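Alpha-1,2-mannosidase (Trichoderma reesei, PDB 1HCU) probably removes four alpha-1,2-linked mannose residues in turn from high-mannose N-glycans, as a calcium-dependent hydrolase of glycosyl hydrolase family 47. Local coordinates at residues A[97-102]-A[175-180]; A[153-158]-A[171-176]; A[206-211]-A[231-236]; A[222-227]-A[242-247]. All blocks are in the same frame, centred on the assembly; numbering follows the deposited sequence.

Contact 1 of 4, residues A[97-102]-A[175-180]; sequences SVFETN and VAEIGS
F99 meets E177 and S180 where the first turn of helix 98-117 lies against the short helix 175-178 and the residues following it, inside the (alpha/alpha)7 barrel of glycosyl hydrolase family 47. The tight part is the F99 ring. F99 CG stands anti to the backbone N (chi1 170°), beside the carbonyl carbon, and E177 CG packs 3.9 Å from it. S180 CB comes in at the ring edge and in its plane, 3.5 Å from F99 CE1. The extended side chain of E177 crosses that of F99 at about a right angle, with E177 OE2 3.6 Å from F99 CB. S180 OG is fixed by donating to A176 O, one turn back, at 2.7 Å, and it is also hydrogen-bonded to S246 OG of helix 245-257, so a buried hydroxyl is satisfied beside the aromatic edge. On the looser side two waters bridge the segments, at the N-terminal end of helix 98-117. S97 caps this helix: its OG accepts from E100 N at 3.1 Å, almost straight at 165°. That bond holds the start of the helix carrying E100, the predicted proton donor. No hydrogen bond runs directly from the E177 carboxylate to the helix end; the two waters carry the link. One water joins S97 OG to E177 OE2. The other donates to the same OE2 and accepts from the first-turn amide, 2.8 Å from F99 N.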
# COMPACT_ATOMS: atom_id res chain seq x y z
N SER A 97 15.87 4.48 1.51
CA SER A 97 14.59 5.15 1.74
C SER A 97 14.00 4.71 3.07
O SER A 97 13.68 3.53 3.26
CB SER A 97 13.59 4.82 0.63
OG SER A 97 12.30 5.35 0.92
N VAL A 98 13.87 5.65 3.99
CA VAL A 98 13.30 5.35 5.29
C VAL A 98 11.90 4.75 5.08
O VAL A 98 11.56 3.72 5.67
CB VAL A 98 13.18 6.62 6.15
CG1 VAL A 98 12.52 6.30 7.48
CG2 VAL A 98 14.57 7.24 6.34
N PHE A 99 11.10 5.41 4.23
CA PHE A 99 9.73 4.98 3.92
C PHE A 99 9.61 3.60 3.28
O PHE A 99 8.93 2.72 3.81
CB PHE A 99 9.06 6.03 3.01
CG PHE A 99 7.75 5.59 2.43
CD1 PHE A 99 6.62 5.42 3.24
CD2 PHE A 99 7.63 5.34 1.06
CE1 PHE A 99 5.40 5.01 2.69
CE2 PHE A 99 6.42 4.93 0.51
CZ PHE A 99 5.30 4.77 1.33
N GLU A 100 10.25 3.41 2.13
CA GLU A 100 10.18 2.13 1.42
C GLU A 100 10.71 0.99 2.29
O GLU A 100 10.13 -0.10 2.32
CB GLU A 100 11.00 2.18 0.12
CG GLU A 100 10.59 3.27 -0.87
CD GLU A 100 9.15 3.11 -1.37
OE1 GLU A 100 8.63 1.98 -1.37
OE2 GLU A 100 8.55 4.13 -1.78
N THR A 101 11.81 1.24 2.99
CA THR A 101 12.41 0.21 3.85
C THR A 101 11.48 -0.17 5.00
O THR A 101 11.34 -1.34 5.35
CB THR A 101 13.77 0.70 4.42
OG1 THR A 101 14.62 1.08 3.34
CG2 THR A 101 14.44 -0.41 5.22
N ASN A 102 10.85 0.84 5.58
CA ASN A 102 9.94 0.65 6.69
C ASN A 102 8.73 -0.22 6.38
O ASN A 102 8.47 -1.21 7.06
CB ASN A 102 9.46 2.02 7.19
CG ASN A 102 8.34 1.92 8.21
OD1 ASN A 102 8.58 1.59 9.37
ND2 ASN A 102 7.12 2.16 7.77
N VAL A 175 4.45 14.31 3.48
CA VAL A 175 3.58 13.75 4.50
C VAL A 175 3.40 12.24 4.40
O VAL A 175 3.30 11.56 5.43
CB VAL A 175 2.18 14.44 4.52
CG1 VAL A 175 2.35 15.92 4.83
CG2 VAL A 175 1.47 14.25 3.19
N ALA A 176 3.37 11.69 3.20
CA ALA A 176 3.22 10.25 3.09
C ALA A 176 4.40 9.53 3.76
O ALA A 176 4.20 8.63 4.56
CB ALA A 176 3.09 9.81 1.64
N GLU A 177 5.63 9.94 3.44
CA GLU A 177 6.80 9.28 4.00
C GLU A 177 7.01 9.55 5.49
O GLU A 177 7.59 8.74 6.21
CB GLU A 177 8.05 9.66 3.19
CG GLU A 177 7.86 9.37 1.70
CD GLU A 177 9.15 9.36 0.89
OE1 GLU A 177 9.09 9.66 -0.31
OE2 GLU A 177 10.21 9.03 1.46
N ILE A 178 6.53 10.70 5.95
CA ILE A 178 6.63 11.06 7.35
C ILE A 178 5.54 10.35 8.15
O ILE A 178 5.78 9.84 9.24
CB ILE A 178 6.42 12.57 7.56
CG1 ILE A 178 7.55 13.37 6.92
CG2 ILE A 178 6.29 12.87 9.05
CD1 ILE A 178 7.32 14.87 6.93
N GLY A 179 4.34 10.32 7.57
CA GLY A 179 3.20 9.71 8.24
C GLY A 179 2.93 8.23 8.01
O GLY A 179 1.85 7.74 8.34
N SER A 180 3.90 7.51 7.45
CA SER A 180 3.72 6.09 7.21
C SER A 180 4.74 5.27 8.00
O SER A 180 5.12 4.18 7.57
CB SER A 180 3.85 5.77 5.72
OG SER A 180 2.78 6.35 4.99
O HOH W 1 11.36 7.27 -0.69
O HOH W 2 11.41 8.04 3.46

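Contact 2 of 4, residues A[153-158]-A[171-176]; sequences GVPDPT and SSNNVA
N173 projects from strand 172-174 into the loop that precedes strand 158-160, sliding past the ring of P157 in the opposite direction. Its CB lies 3.8 Å from P155 O. CG, anti to the backbone N (chi1 -160°), comes next and packs beside the proline, 3.6 Å from P157 CB. At the tip the amide divides its work. OD1 lies 3.4 Å from P157 CB and also accepts from the next backbone amide, N174 N, a bent bond whose donor stands above the carbonyl plane. ND2 donates to P155 O at 3.1 Å, with an angle of 150° at the hydrogen; it approaches from above the plane of that carbonyl, 50° out of it. I178 of helix 175-178 also packs against the N173 side chain. The loop itself is shaped by D156, whose OD2 accepts from T158 N at 3.0 Å in an Asx turn and bonds to S168 OG, while its OD1 forms a salt bridge with R167. On the strand's backbone, N173 pairs with V226 of strand 225-227, so this short two-stranded sheet is joined to the 153-158 loop by a side chain. Prolines have no N-H to offer, and here the loop supplies a carbonyl and ring carbons instead; a single buried amide answers both, giving its proton to the one and packing its CG and OD1 against the other.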
# COMPACT_ATOMS: atom_id res chain seq x y z
N GLY A 153 12.53 16.82 14.62
CA GLY A 153 12.14 15.47 14.93
C GLY A 153 11.46 14.88 13.70
O GLY A 153 11.20 13.67 13.66
N VAL A 154 11.15 15.72 12.72
CA VAL A 154 10.53 15.25 11.48
C VAL A 154 11.62 14.42 10.82
O VAL A 154 12.73 14.92 10.56
CB VAL A 154 10.13 16.41 10.53
CG1 VAL A 154 9.63 15.86 9.19
CG2 VAL A 154 9.06 17.27 11.17
N PRO A 155 11.33 13.15 10.52
CA PRO A 155 12.31 12.26 9.89
C PRO A 155 12.87 12.73 8.56
O PRO A 155 12.17 13.34 7.75
CB PRO A 155 11.53 10.95 9.75
CG PRO A 155 10.14 11.44 9.52
CD PRO A 155 10.00 12.51 10.57
N ASP A 156 14.15 12.45 8.35
CA ASP A 156 14.85 12.76 7.12
C ASP A 156 14.47 11.54 6.28
O ASP A 156 14.54 10.42 6.77
CB ASP A 156 16.35 12.78 7.39
CG ASP A 156 17.18 13.13 6.16
OD1 ASP A 156 18.06 14.01 6.30
OD2 ASP A 156 16.96 12.54 5.08
N PRO A 157 14.04 11.74 5.02
CA PRO A 157 13.64 10.65 4.12
C PRO A 157 14.71 9.63 3.72
O PRO A 157 14.40 8.49 3.38
CB PRO A 157 13.10 11.41 2.90
CG PRO A 157 13.99 12.61 2.85
CD PRO A 157 14.04 13.03 4.32
N THR A 158 15.97 10.04 3.77
CA THR A 158 17.07 9.16 3.39
C THR A 158 18.18 9.07 4.43
O THR A 158 18.56 10.08 5.04
CB THR A 158 17.70 9.64 2.06
OG1 THR A 158 16.68 9.75 1.05
CG2 THR A 158 18.77 8.67 1.58
N SER A 171 16.27 18.89 3.88
CA SER A 171 15.64 19.98 4.62
C SER A 171 14.12 19.86 4.71
O SER A 171 13.47 20.66 5.38
CB SER A 171 16.02 21.32 3.99
OG SER A 171 15.62 21.35 2.63
N SER A 172 13.56 18.86 4.03
CA SER A 172 12.11 18.64 4.05
C SER A 172 11.78 17.22 3.59
O SER A 172 12.62 16.53 3.03
CB SER A 172 11.38 19.63 3.14
OG SER A 172 11.62 19.34 1.77
N ASN A 173 10.53 16.82 3.83
CA ASN A 173 10.06 15.49 3.47
C ASN A 173 8.56 15.65 3.15
O ASN A 173 7.98 16.71 3.41
CB ASN A 173 10.25 14.57 4.69
CG ASN A 173 10.26 13.09 4.32
OD1 ASN A 173 10.02 12.70 3.17
ND2 ASN A 173 10.53 12.25 5.31
N ASN A 174 7.95 14.61 2.57
CA ASN A 174 6.52 14.66 2.25
C ASN A 174 5.72 13.95 3.35
O ASN A 174 6.26 13.10 4.06
CB ASN A 174 6.22 14.03 0.87
CG ASN A 174 6.67 12.58 0.73
OD1 ASN A 174 7.80 12.30 0.29
ND2 ASN A 174 5.81 11.65 1.10
N VAL A 175 4.45 14.31 3.48
CA VAL A 175 3.58 13.75 4.50
C VAL A 175 3.40 12.24 4.40
O VAL A 175 3.30 11.56 5.43
CB VAL A 175 2.18 14.44 4.52
CG1 VAL A 175 2.35 15.92 4.83
CG2 VAL A 175 1.47 14.25 3.19
N ALA A 176 3.37 11.69 3.20
CA ALA A 176 3.22 10.25 3.09
C ALA A 176 4.40 9.53 3.76
O ALA A 176 4.20 8.63 4.56
CB ALA A 176 3.09 9.81 1.64

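Contact 3 of 4, residues A[206-211]-A[231-236]; sequences SYLLNP and GTFQDS
F233 and G231 meet Y207, L208 and P211 in a buried packing contact of aromatic rings against backbone and apolar side chains, with a water bridge, joining the C-terminal end of helix 196-209 to the loop between strands 225-227 and 237-238. The rim of the F233 ring does most of the touching. Y207 O lies in the ring plane, 3.4 Å from F233 CE1, and L208 CA comes to the same edge, 4.0 Å from F233 CZ. P211 CB approaches obliquely, 3.6 Å from F233 CE1. Beyond this contact the ring also packs on V175 of helix 175-178. At the other end Y207 CD1 lies 3.5 Å from G231 O, and the backbone of G231 runs so close to the tyrosine ring that a beta carbon would clash with Y207 CD1; its positive phi of 58° favours glycine as well. The phenol hydroxyl of Y207 is occupied by S152 O. One water donates to both Y207 O, at 2.6 Å, and G231 O, at 2.9 Å, and itself lies in the plane of the F233 ring at its edge. An alanine in place of F233 would probably open a gap beside P211 and L208 and leave the water and Y207 O without the ring edge beside them. Y207 O thus faces a water proton and the slightly positive C-H rim of an aromatic ring, which together probably offset the polarity of a carbonyl near a helix end.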
# COMPACT_ATOMS: atom_id res chain seq x y z
N SER A 206 3.28 14.25 14.91
CA SER A 206 2.62 15.34 15.61
C SER A 206 2.51 16.63 14.79
O SER A 206 1.51 17.33 14.87
CB SER A 206 3.36 15.63 16.94
OG SER A 206 4.59 16.30 16.71
N TYR A 207 3.55 16.93 14.02
CA TYR A 207 3.58 18.14 13.18
C TYR A 207 2.52 18.11 12.08
O TYR A 207 2.09 19.16 11.59
CB TYR A 207 4.96 18.29 12.55
CG TYR A 207 6.05 18.60 13.55
CD1 TYR A 207 6.28 19.91 13.97
CD2 TYR A 207 6.83 17.58 14.09
CE1 TYR A 207 7.27 20.20 14.90
CE2 TYR A 207 7.83 17.87 15.03
CZ TYR A 207 8.05 19.18 15.42
OH TYR A 207 9.05 19.47 16.32
N LEU A 208 2.09 16.91 11.70
CA LEU A 208 1.08 16.72 10.67
C LEU A 208 -0.35 16.77 11.21
O LEU A 208 -1.29 17.01 10.45
CB LEU A 208 1.29 15.38 9.97
CG LEU A 208 2.46 15.24 8.98
CD1 LEU A 208 3.76 15.60 9.67
CD2 LEU A 208 2.50 13.79 8.45
N LEU A 209 -0.50 16.56 12.51
CA LEU A 209 -1.82 16.57 13.13
C LEU A 209 -2.33 17.97 13.46
O LEU A 209 -3.54 18.21 13.49
CB LEU A 209 -1.81 15.69 14.39
CG LEU A 209 -1.33 14.25 14.14
CD1 LEU A 209 -1.42 13.46 15.44
CD2 LEU A 209 -2.16 13.58 13.03
N ASN A 210 -1.41 18.89 13.73
CA ASN A 210 -1.76 20.29 14.02
C ASN A 210 -0.87 21.10 13.08
O ASN A 210 0.10 21.73 13.49
CB ASN A 210 -1.46 20.65 15.48
CG ASN A 210 -2.00 22.02 15.86
OD1 ASN A 210 -2.51 22.77 15.02
ND2 ASN A 210 -1.89 22.36 17.14
N PRO A 211 -1.20 21.08 11.78
CA PRO A 211 -0.48 21.78 10.72
C PRO A 211 -0.27 23.26 10.94
O PRO A 211 -1.22 24.02 11.13
CB PRO A 211 -1.32 21.48 9.48
CG PRO A 211 -2.70 21.37 10.04
CD PRO A 211 -2.48 20.54 11.28
N GLY A 231 9.47 21.66 11.19
CA GLY A 231 8.21 20.97 11.01
C GLY A 231 7.02 21.79 10.54
O GLY A 231 5.88 21.47 10.87
N THR A 232 7.26 22.84 9.78
CA THR A 232 6.16 23.66 9.30
C THR A 232 5.86 23.37 7.84
O THR A 232 6.74 22.98 7.09
CB THR A 232 6.47 25.16 9.44
OG1 THR A 232 7.55 25.51 8.56
CG2 THR A 232 6.87 25.49 10.88
N PHE A 233 4.60 23.53 7.44
CA PHE A 233 4.23 23.28 6.05
C PHE A 233 4.57 24.49 5.19
O PHE A 233 4.57 25.62 5.66
CB PHE A 233 2.73 22.99 5.92
CG PHE A 233 2.32 21.67 6.50
CD1 PHE A 233 2.32 21.47 7.88
CD2 PHE A 233 1.93 20.62 5.67
CE1 PHE A 233 1.94 20.25 8.42
CE2 PHE A 233 1.55 19.39 6.21
CZ PHE A 233 1.56 19.21 7.59
N GLN A 234 4.86 24.23 3.92
CA GLN A 234 5.22 25.28 2.98
C GLN A 234 4.31 25.33 1.75
O GLN A 234 4.55 26.11 0.82
CB GLN A 234 6.65 25.07 2.52
CG GLN A 234 6.90 23.64 2.12
CD GLN A 234 8.11 23.51 1.26
OE1 GLN A 234 9.21 23.92 1.66
NE2 GLN A 234 7.94 22.96 0.07
N ASP A 235 3.28 24.48 1.74
CA ASP A 235 2.35 24.43 0.62
C ASP A 235 0.97 23.96 1.07
O ASP A 235 0.81 23.44 2.18
CB ASP A 235 2.88 23.50 -0.47
CG ASP A 235 2.95 22.05 -0.00
OD1 ASP A 235 1.89 21.41 0.09
OD2 ASP A 235 4.07 21.57 0.28
N SER A 236 -0.03 24.14 0.21
CA SER A 236 -1.39 23.72 0.51
C SER A 236 -1.91 22.77 -0.56
O SER A 236 -3.09 22.78 -0.89
CB SER A 236 -2.30 24.95 0.60
OG SER A 236 -1.83 25.86 1.58
O HOH W 3 3.02 21.58 11.40

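Contact 4 of 4, residues A[222-227]-A[242-247]; sequences IGTFVS and GLMDSF. With NAG (2-acetamido-2-deoxy-beta-D-glucopyranose), chain E.
M244 pushes its terminal methyl into a hollow lined by the backbone of I222 and G223, where the approach to strand 225-227 packs against the start of helix 245-257 of the barrel and the residues before it. The chain of M244 runs extended as far as SD and then bends (chi3 -77°), which places CE 3.1 Å from G223 O and 3.2 Å from I222 O. To one side of this plug I222 reaches toward F247 tip to tip, its CD1 3.4 Å from F247 CE1 and oblique to the ring. Nearer the strand T224 CG2 is the bump: it lies 3.7 Å above the centre of the F225 ring and also 3.7 Å from L243 CB. L243 CD1 approaches that ring obliquely, 4.0 Å from F225 CZ. T224 OG1 is bonded to S237 O, and I222 O also takes a hydrogen bond from Y296. F247 packs further on L208 of helix 196-209, and an alanine here would probably leave I222 CD1 without its aromatic partner and a gap between I222 and that helix. At the far end of the strand S227 OG is hydrogen-bonded to O6 of the glycan at 3.0 Å; this sugar decorates the surface. No hydrogen bond crosses between the two segments, so the 242-247 segment, which holds D245, a predicted active-site residue, is held here by fit, with the methyl beside sulfur perhaps weakly attracted to two carbonyl oxygens.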
# COMPACT_ATOMS: atom_id res chain seq x y z
N ILE A 222 -4.21 18.69 4.52
CA ILE A 222 -2.92 19.34 4.71
C ILE A 222 -2.04 19.43 3.48
O ILE A 222 -2.37 18.89 2.42
CB ILE A 222 -2.12 18.60 5.83
CG1 ILE A 222 -1.83 17.15 5.43
CG2 ILE A 222 -2.94 18.61 7.12
CD1 ILE A 222 -0.90 16.40 6.39
N GLY A 223 -0.91 20.10 3.63
CA GLY A 223 0.04 20.26 2.54
C GLY A 223 0.84 18.99 2.33
O GLY A 223 0.68 18.03 3.08
N THR A 224 1.73 18.99 1.34
CA THR A 224 2.53 17.83 1.00
C THR A 224 3.94 17.77 1.61
O THR A 224 4.39 16.71 2.04
CB THR A 224 2.66 17.69 -0.54
OG1 THR A 224 1.36 17.61 -1.12
CG2 THR A 224 3.45 16.45 -0.91
N PHE A 225 4.63 18.90 1.64
CA PHE A 225 6.00 18.93 2.16
C PHE A 225 6.16 19.66 3.49
O PHE A 225 5.63 20.75 3.69
CB PHE A 225 6.93 19.54 1.12
CG PHE A 225 6.80 18.90 -0.24
CD1 PHE A 225 6.13 19.55 -1.27
CD2 PHE A 225 7.34 17.63 -0.48
CE1 PHE A 225 6.00 18.96 -2.52
CE2 PHE A 225 7.21 17.03 -1.73
CZ PHE A 225 6.54 17.70 -2.75
N VAL A 226 6.89 19.01 4.40
CA VAL A 226 7.14 19.53 5.74
C VAL A 226 8.64 19.72 5.99
O VAL A 226 9.46 18.86 5.69
CB VAL A 226 6.57 18.58 6.81
CG1 VAL A 226 6.88 19.11 8.21
CG2 VAL A 226 5.08 18.44 6.63
N SER A 227 8.97 20.88 6.55
CA SER A 227 10.34 21.26 6.87
C SER A 227 10.92 20.37 7.97
O SER A 227 10.27 20.13 8.99
CB SER A 227 10.35 22.72 7.34
OG SER A 227 11.60 23.07 7.92
N GLY A 242 0.36 9.55 -4.79
CA GLY A 242 1.76 9.74 -4.45
C GLY A 242 2.09 10.92 -3.56
O GLY A 242 1.53 12.01 -3.73
N LEU A 243 2.98 10.70 -2.60
CA LEU A 243 3.42 11.74 -1.67
C LEU A 243 2.48 12.07 -0.51
O LEU A 243 2.87 12.83 0.38
CB LEU A 243 3.73 13.03 -2.42
CG LEU A 243 4.77 12.96 -3.53
CD1 LEU A 243 4.84 14.33 -4.19
CD2 LEU A 243 6.13 12.54 -2.97
N MET A 244 1.26 11.53 -0.50
CA MET A 244 0.32 11.83 0.57
C MET A 244 -0.57 10.66 0.98
O MET A 244 -0.88 10.50 2.17
CB MET A 244 -0.55 13.04 0.18
CG MET A 244 -1.58 13.48 1.23
SD MET A 244 -2.38 15.08 0.79
CE MET A 244 -1.06 16.24 1.25
N ASP A 245 -0.97 9.84 0.01
CA ASP A 245 -1.86 8.71 0.26
C ASP A 245 -1.76 7.97 1.60
O ASP A 245 -2.70 8.02 2.40
CB ASP A 245 -1.73 7.67 -0.86
CG ASP A 245 -0.27 7.33 -1.19
OD1 ASP A 245 0.63 7.54 -0.34
OD2 ASP A 245 -0.04 6.84 -2.31
N SER A 246 -0.65 7.29 1.84
CA SER A 246 -0.53 6.51 3.07
C SER A 246 -0.62 7.28 4.39
O SER A 246 -0.81 6.67 5.44
CB SER A 246 0.74 5.63 3.02
OG SER A 246 1.90 6.35 2.63
N PHE A 247 -0.51 8.61 4.35
CA PHE A 247 -0.63 9.42 5.56
C PHE A 247 -2.07 9.37 6.10
O PHE A 247 -2.29 9.10 7.28
CB PHE A 247 -0.25 10.88 5.30
CG PHE A 247 -0.78 11.83 6.35
CD1 PHE A 247 -1.88 12.63 6.08
CD2 PHE A 247 -0.25 11.83 7.63
CE1 PHE A 247 -2.45 13.43 7.08
CE2 PHE A 247 -0.80 12.61 8.64
CZ PHE A 247 -1.91 13.41 8.36
C1 NAG E . 11.22 26.77 8.78
C2 NAG E . 11.19 28.30 8.69
C3 NAG E . 11.13 28.72 7.22
C4 NAG E . 12.22 28.04 6.39
C5 NAG E . 12.19 26.52 6.62
C6 NAG E . 13.31 25.80 5.91
C7 NAG E . 10.13 29.51 10.49
C8 NAG E . 9.35 30.81 10.55
N2 NAG E . 10.01 28.78 9.38
O3 NAG E . 11.26 30.13 7.12
O4 NAG E . 12.02 28.31 5.01
O5 NAG E . 12.31 26.24 8.02
O6 NAG E . 12.97 24.45 5.64
O7 NAG E . 10.83 29.17 11.44

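The four contacts gather at helix 175-178 and the small sheet of strands 172-174 and 225-227. Contacts 1 and 2, centres 8 Å apart, share V175 and A176 and are tied by V98 N to P157 O at 2.9 Å. V175 N to T224 O, 2.8 Å, joins both to contact 4. Contact 3 alternates with contact 4 along the chain; D235 OD1 accepts from T224 N at 2.7 Å, and V175 CG1 packs on F233. Contacts 1 and 4 hold E100 and D245 of the predicted active site; the F99 side chain is about 7 Å from the bound calcium ion. Contacts 2 and 3 lie further out, where S171 and T232 touch the N230-linked glycan, which contact 4 also reaches through S227.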